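Local coordinates for protein quinoline 2-oxidoreductase small subunit (Pseudomonas putida, PDB 1T3Q) that carries two [2Fe-2S] clusters as the small subunit of a molybdenum hydroxylase acting on quinoline, probably passing electrons between the molybdenum centre and FAD, at residues M29-D33 with T44-E49; C56-I60 with A116-S120. Residue numbers count along the deposited sequence, not the author numbering.

Overall arrangement
Small iron-sulfur subunits of molybdenum hydroxylases join a ferredoxin-like domain to a helical one, and the two contacts show how the loop that holds one cluster is anchored within its own domain and how the strand after it packs on the other. Contact 1 (29-33 with 44-49) fastens the cluster-binding loop to the start of helix 31-39; contact 2 (56-60 with 116-120) packs strand 57-60 against helix 111-124. Their centres lie about 14 Å apart, and the same [2Fe-2S] group touches both: Cys-48 binds FE1 and Cys-56 binds FE2. They also meet directly, Lys-45 O lying 3.3 Å from Cys-56 CB, and Leu-31 CD2 3.7 Å from Ile-58 CD1. The second cluster is about 13 Å from the Ile-46 side chain.

Contact 1. Residues M29-D33 with T44-E49; sequences MHLAD and TKIGCE. With FES (Fe2/s2 (inorganic) cluster), chain H.
This is a buried loop-to-helix contact in the plant-type ferredoxin-like domain, where the cluster-binding loop rests against the N-terminus of helix 31-39. His-30, at phi/psi -79/165, occupies the N-cap position, and residues 31-33 are helical. Residues 44-46 run extended; Gly-47 and Cys-48 then turn the chain, and Glu-49 has a left-handed backbone (60/27). The nearest CA atoms across the pair belong to Ala-32 and Thr-44, 6.6 Å apart.

The His-30 ring (chi1 p, chi2 57°) uses both nitrogens: ND1 accepts the capping bond from Asp-33 N at 3.0 Å, while NE2 donates to Glu-49 OE1 at 2.9 Å, nearly straight at 170°. Ile-46 (m, t) packs on the first turn of the helix, its CG1 4.0 Å from Ala-32 CB and its CD1 3.8 Å from His-30 CE1, at the ring edge, and a tight 3.0 Å from Asp-33 OD2. On the cluster side, Cys-48 SG (chi1 p) binds FE1 at 2.4 Å, Cys-53 being the other protein ligand of FE1, while the amides Gly-47 N and Glu-49 N lie 3.3 and 3.2 Å from S2.

Asp-33 OD1 and Glu-49 OE1 stand 4.3 Å apart, like charges bridged by Lys-2 of the medium subunit. One histidine thus couples helix capping to a carboxylate in the cluster loop, and the two acids, through their shared lysine, extend that polar network into the subunit interface.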
ATOM      1  N   MET A  29       3.101 -15.610 -23.964  1.00 16.94           N
ATOM      2  CA  MET A  29       2.834 -14.281 -23.425  1.00 18.49           C
ATOM      3  C   MET A  29       3.088 -13.194 -24.468  1.00 19.35           C
ATOM      4  O   MET A  29       4.151 -13.176 -25.103  1.00 18.35           O
ATOM      5  CB  MET A  29       3.721 -14.033 -22.191  1.00 18.58           C
ATOM      6  CG  MET A  29       3.542 -12.660 -21.548  1.00 17.67           C
ATOM      7  SD  MET A  29       4.523 -12.394 -20.056  1.00 21.91           S
ATOM      8  CE  MET A  29       3.412 -13.014 -18.804  1.00 21.77           C
ATOM      9  N   HIS A  30       2.124 -12.294 -24.666  1.00 18.05           N
ATOM     10  CA  HIS A  30       2.361 -11.228 -25.628  1.00 17.68           C
ATOM     11  C   HIS A  30       3.229 -10.137 -25.004  1.00 16.76           C
ATOM     12  O   HIS A  30       3.429 -10.103 -23.787  1.00 16.13           O
ATOM     13  CB  HIS A  30       1.054 -10.659 -26.218  1.00 16.49           C
ATOM     14  CG  HIS A  30       0.005 -10.282 -25.212  1.00 18.91           C
ATOM     15  ND1 HIS A  30       0.231  -9.384 -24.190  1.00 17.43           N
ATOM     16  CD2 HIS A  30      -1.309 -10.607 -25.140  1.00 19.64           C
ATOM     17  CE1 HIS A  30      -0.899  -9.167 -23.539  1.00 18.25           C
ATOM     18  NE2 HIS A  30      -1.849  -9.897 -24.096  1.00 16.36           N
ATOM     19  N   LEU A  31       3.774  -9.271 -25.850  1.00 17.46           N
ATOM     20  CA  LEU A  31       4.661  -8.201 -25.410  1.00 16.19           C
ATOM     21  C   LEU A  31       4.046  -7.238 -24.400  1.00 16.85           C
ATOM     22  O   LEU A  31       4.724  -6.796 -23.466  1.00 15.31           O
ATOM     23  CB  LEU A  31       5.177  -7.433 -26.632  1.00 17.10           C
ATOM     24  CG  LEU A  31       6.226  -6.349 -26.373  1.00 17.07           C
ATOM     25  CD1 LEU A  31       7.369  -6.915 -25.545  1.00 17.30           C
ATOM     26  CD2 LEU A  31       6.732  -5.811 -27.704  1.00 17.40           C
ATOM     27  N   ALA A  32       2.767  -6.914 -24.578  1.00 17.00           N
ATOM     28  CA  ALA A  32       2.088  -6.009 -23.654  1.00 16.95           C
ATOM     29  C   ALA A  32       2.168  -6.578 -22.237  1.00 16.79           C
ATOM     30  O   ALA A  32       2.572  -5.886 -21.307  1.00 15.73           O
ATOM     31  CB  ALA A  32       0.626  -5.818 -24.074  1.00 17.29           C
ATOM     32  N   ASP A  33       1.788  -7.843 -22.073  1.00 18.35           N
ATOM     33  CA  ASP A  33       1.847  -8.486 -20.757  1.00 17.83           C
ATOM     34  C   ASP A  33       3.283  -8.584 -20.225  1.00 18.71           C
ATOM     35  O   ASP A  33       3.521  -8.393 -19.034  1.00 18.06           O
ATOM     36  CB  ASP A  33       1.238  -9.898 -20.813  1.00 17.45           C
ATOM     37  CG  ASP A  33      -0.281  -9.901 -20.653  1.00 20.37           C
ATOM     38  OD1 ASP A  33      -0.890 -10.990 -20.777  1.00 19.23           O
ATOM     39  OD2 ASP A  33      -0.876  -8.827 -20.404  1.00 18.52           O
ATOM     40  N   THR A  44       2.053   0.766 -20.470  1.00 17.00           N
ATOM     41  CA  THR A  44       1.393   0.191 -21.642  1.00 15.70           C
ATOM     42  C   THR A  44       0.105  -0.463 -21.136  1.00 15.55           C
ATOM     43  O   THR A  44       0.147  -1.312 -20.246  1.00 15.09           O
ATOM     44  CB  THR A  44       2.304  -0.870 -22.321  1.00 16.21           C
ATOM     45  OG1 THR A  44       3.511  -0.234 -22.773  1.00 16.51           O
ATOM     46  CG2 THR A  44       1.603  -1.503 -23.515  1.00 15.14           C
ATOM     47  N   LYS A  45      -1.030  -0.057 -21.698  1.00 15.81           N
ATOM     48  CA  LYS A  45      -2.330  -0.571 -21.268  1.00 16.20           C
ATOM     49  C   LYS A  45      -2.960  -1.550 -22.244  1.00 17.56           C
ATOM     50  O   LYS A  45      -2.683  -1.524 -23.443  1.00 16.19           O
ATOM     51  CB  LYS A  45      -3.313   0.591 -21.040  1.00 14.29           C
ATOM     52  CG  LYS A  45      -2.813   1.717 -20.133  1.00 14.17           C
ATOM     53  CD  LYS A  45      -2.367   1.233 -18.758  1.00 14.61           C
ATOM     54  CE  LYS A  45      -1.998   2.406 -17.865  1.00 12.59           C
ATOM     55  NZ  LYS A  45      -1.303   1.982 -16.619  1.00 12.73           N
ATOM     56  N   ILE A  46      -3.840  -2.396 -21.713  1.00 16.33           N
ATOM     57  CA  ILE A  46      -4.534  -3.398 -22.507  1.00 18.05           C
ATOM     58  C   ILE A  46      -6.041  -3.166 -22.445  1.00 18.29           C
ATOM     59  O   ILE A  46      -6.632  -3.196 -21.365  1.00 16.79           O
ATOM     60  CB  ILE A  46      -4.237  -4.815 -21.974  1.00 20.66           C
ATOM     61  CG1 ILE A  46      -2.730  -5.078 -22.018  1.00 22.76           C
ATOM     62  CG2 ILE A  46      -4.987  -5.844 -22.796  1.00 22.73           C
ATOM     63  CD1 ILE A  46      -2.323  -6.388 -21.371  1.00 26.56           C
ATOM     64  N   GLY A  47      -6.658  -2.939 -23.600  1.00 15.94           N
ATOM     65  CA  GLY A  47      -8.089  -2.707 -23.629  1.00 18.69           C
ATOM     66  C   GLY A  47      -8.906  -3.691 -24.453  1.00 19.45           C
ATOM     67  O   GLY A  47     -10.139  -3.681 -24.370  1.00 19.70           O
ATOM     68  N   CYS A  48      -8.251  -4.535 -25.248  1.00 17.64           N
ATOM     69  CA  CYS A  48      -8.984  -5.494 -26.076  1.00 17.81           C
ATOM     70  C   CYS A  48      -8.214  -6.763 -26.437  1.00 19.01           C
ATOM     71  O   CYS A  48      -8.820  -7.818 -26.616  1.00 19.03           O
ATOM     72  CB  CYS A  48      -9.455  -4.829 -27.375  1.00 16.77           C
ATOM     73  SG  CYS A  48      -8.130  -4.550 -28.606  1.00 18.03           S
ATOM     74  N   GLU A  49      -6.891  -6.655 -26.566  1.00 18.37           N
ATOM     75  CA  GLU A  49      -6.046  -7.795 -26.934  1.00 20.10           C
ATOM     76  C   GLU A  49      -6.415  -8.388 -28.296  1.00 20.33           C
ATOM     77  O   GLU A  49      -6.180  -9.573 -28.563  1.00 20.71           O
ATOM     78  CB  GLU A  49      -6.108  -8.876 -25.840  1.00 21.17           C
ATOM     79  CG  GLU A  49      -5.352  -8.473 -24.573  1.00 20.51           C
ATOM     80  CD  GLU A  49      -5.518  -9.441 -23.409  1.00 24.08           C
ATOM     81  OE1 GLU A  49      -4.495  -9.978 -22.933  1.00 21.27           O
ATOM     82  OE2 GLU A  49      -6.666  -9.652 -22.960  1.00 23.76           O
TER
HETATM   83 FE1  FES H4908      -6.307  -3.178 -27.819  1.00 16.10          FE
HETATM   84 FE2  FES H4908      -3.741  -4.036 -28.118  1.00 17.11          FE
HETATM   85  S1  FES H4908      -4.891  -3.062 -29.639  1.00 18.31           S
HETATM   86  S2  FES H4908      -5.038  -4.083 -26.226  1.00 17.31           S

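Contact 2. Residues C56-I60 with A116-S120. With FES (Fe2/s2 (inorganic) cluster), chain H.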
ATOM      1  N   CYS A  56      -2.425  -0.419 -26.361  1.00 14.85           N
ATOM      2  CA  CYS A  56      -1.137  -1.068 -26.108  1.00 13.87           C
ATOM      3  C   CYS A  56      -0.095  -0.662 -27.139  1.00 15.51           C
ATOM      4  O   CYS A  56       0.976  -1.263 -27.209  1.00 14.08           O
ATOM      5  CB  CYS A  56      -1.282  -2.588 -26.200  1.00 13.92           C
ATOM      6  SG  CYS A  56      -1.597  -3.111 -27.902  1.00 15.03           S
ATOM      7  N   THR A  57      -0.412   0.342 -27.943  1.00 15.53           N
ATOM      8  CA  THR A  57       0.509   0.784 -28.982  1.00 16.74           C
ATOM      9  C   THR A  57       1.821   1.314 -28.420  1.00 17.66           C
ATOM     10  O   THR A  57       1.829   2.181 -27.544  1.00 18.32           O
ATOM     11  CB  THR A  57      -0.144   1.873 -29.864  1.00 16.15           C
ATOM     12  OG1 THR A  57      -1.360   1.360 -30.428  1.00 16.24           O
ATOM     13  CG2 THR A  57       0.798   2.280 -31.009  1.00 14.95           C
ATOM     14  N   ILE A  58       2.932   0.773 -28.918  1.00 17.30           N
ATOM     15  CA  ILE A  58       4.262   1.203 -28.497  1.00 17.15           C
ATOM     16  C   ILE A  58       5.113   1.350 -29.752  1.00 15.40           C
ATOM     17  O   ILE A  58       4.664   1.033 -30.846  1.00 16.40           O
ATOM     18  CB  ILE A  58       4.935   0.172 -27.566  1.00 17.04           C
ATOM     19  CG1 ILE A  58       5.063  -1.175 -28.282  1.00 17.82           C
ATOM     20  CG2 ILE A  58       4.140   0.038 -26.268  1.00 17.10           C
ATOM     21  CD1 ILE A  58       5.784  -2.235 -27.475  1.00 18.06           C
ATOM     22  N   LEU A  59       6.332   1.847 -29.606  1.00 16.50           N
ATOM     23  CA  LEU A  59       7.198   1.984 -30.772  1.00 17.40           C
ATOM     24  C   LEU A  59       8.273   0.908 -30.716  1.00 17.78           C
ATOM     25  O   LEU A  59       8.954   0.745 -29.698  1.00 18.17           O
ATOM     26  CB  LEU A  59       7.860   3.366 -30.811  1.00 18.97           C
ATOM     27  CG  LEU A  59       6.946   4.595 -30.878  1.00 19.66           C
ATOM     28  CD1 LEU A  59       7.798   5.864 -30.907  1.00 23.59           C
ATOM     29  CD2 LEU A  59       6.074   4.528 -32.112  1.00 20.32           C
ATOM     30  N   ILE A  60       8.400   0.160 -31.804  1.00 17.32           N
ATOM     31  CA  ILE A  60       9.410  -0.880 -31.914  1.00 18.73           C
ATOM     32  C   ILE A  60      10.286  -0.471 -33.096  1.00 18.74           C
ATOM     33  O   ILE A  60       9.823  -0.400 -34.242  1.00 19.01           O
ATOM     34  CB  ILE A  60       8.768  -2.265 -32.137  1.00 20.11           C
ATOM     35  CG1 ILE A  60       7.940  -2.639 -30.899  1.00 21.13           C
ATOM     36  CG2 ILE A  60       9.848  -3.314 -32.379  1.00 19.51           C
ATOM     37  CD1 ILE A  60       7.354  -4.037 -30.925  1.00 22.76           C
ATOM     38  N   ALA A 116       2.122   7.300 -28.571  1.00 15.88           N
ATOM     39  CA  ALA A 116       2.954   6.499 -29.464  1.00 16.52           C
ATOM     40  C   ALA A 116       2.621   6.832 -30.918  1.00 17.44           C
ATOM     41  O   ALA A 116       3.508   7.143 -31.720  1.00 15.99           O
ATOM     42  CB  ALA A 116       2.729   4.998 -29.193  1.00 13.87           C
ATOM     43  N   THR A 117       1.340   6.787 -31.261  1.00 17.59           N
ATOM     44  CA  THR A 117       0.932   7.084 -32.625  1.00 16.90           C
ATOM     45  C   THR A 117       1.252   8.538 -32.979  1.00 18.09           C
ATOM     46  O   THR A 117       1.745   8.820 -34.072  1.00 17.04           O
ATOM     47  CB  THR A 117      -0.575   6.822 -32.835  1.00 17.04           C
ATOM     48  OG1 THR A 117      -0.861   5.445 -32.556  1.00 15.58           O
ATOM     49  CG2 THR A 117      -0.974   7.118 -34.278  1.00 16.67           C
ATOM     50  N   ALA A 118       0.993   9.455 -32.052  1.00 18.31           N
ATOM     51  CA  ALA A 118       1.264  10.869 -32.309  1.00 18.82           C
ATOM     52  C   ALA A 118       2.749  11.110 -32.587  1.00 20.44           C
ATOM     53  O   ALA A 118       3.101  11.869 -33.498  1.00 19.99           O
ATOM     54  CB  ALA A 118       0.806  11.716 -31.136  1.00 16.78           C
ATOM     55  N   ARG A 119       3.620  10.469 -31.814  1.00 20.60           N
ATOM     56  CA  ARG A 119       5.057  10.640 -32.018  1.00 23.63           C
ATOM     57  C   ARG A 119       5.431  10.208 -33.428  1.00 23.94           C
ATOM     58  O   ARG A 119       6.188  10.889 -34.120  1.00 22.70           O
ATOM     59  CB  ARG A 119       5.860   9.817 -31.008  1.00 25.83           C
ATOM     60  CG  ARG A 119       5.782  10.296 -29.573  1.00 29.37           C
ATOM     61  CD  ARG A 119       6.824   9.570 -28.738  1.00 32.21           C
ATOM     62  NE  ARG A 119       8.174   9.918 -29.173  1.00 35.29           N
ATOM     63  CZ  ARG A 119       9.256   9.177 -28.953  1.00 36.67           C
ATOM     64  NH1 ARG A 119      10.436   9.590 -29.389  1.00 37.52           N
ATOM     65  NH2 ARG A 119       9.159   8.020 -28.310  1.00 36.26           N
ATOM     66  N   SER A 120       4.894   9.068 -33.851  1.00 23.88           N
ATOM     67  CA  SER A 120       5.169   8.544 -35.183  1.00 25.24           C
ATOM     68  C   SER A 120       4.762   9.540 -36.263  1.00 24.73           C
ATOM     69  O   SER A 120       5.494   9.757 -37.226  1.00 24.50           O
ATOM     70  CB  SER A 120       4.422   7.229 -35.396  1.00 25.88           C
ATOM     71  OG  SER A 120       4.662   6.730 -36.700  1.00 31.74           O
TER
HETATM   72 FE1  FES H4908      -6.307  -3.178 -27.819  1.00 16.10          FE
HETATM   73 FE2  FES H4908      -3.741  -4.036 -28.118  1.00 17.11          FE
HETATM   74  S1  FES H4908      -4.891  -3.062 -29.639  1.00 18.31           S
HETATM   75  S2  FES H4908      -5.038  -4.083 -26.226  1.00 17.31           S
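Ala-116 opens the helical segment by setting its methyl group on the strand backbone: CB lies 3.4 Å from Thr-57 O and 4.2 Å from Ile-58 CA. So small a side chain lets the axes of strand 57-60 and helix 116-120 approach to 8.1 Å, with their directions 44° apart. Leu-59 CD2 packs 3.7 Å from Ala-116 O, which accepts the helical hydrogen bond from Ser-120 N. At Thr-117 the OG1 atom is 3.9 Å from Thr-57 CG2, its hydrogen bond going to Asn-140. This helix-on-sheet packing joins two domains, the ferredoxin-like sheet containing strand 57-60 and the helical domain that holds the second cluster, while Cys-56, just before the strand, binds FE2 of the first cluster through SG at 2.3 Å. One turn past Ala-116, Arg-119 brings its guanidinium alongside Leu-59, whose CD1 covers one face at 3.6 Å from NH2; the charge is met by a salt bridge to Glu-81. Ser-120 CB points toward the strand, and its side chain touches Pro-64 of the neighbouring strand 63-66.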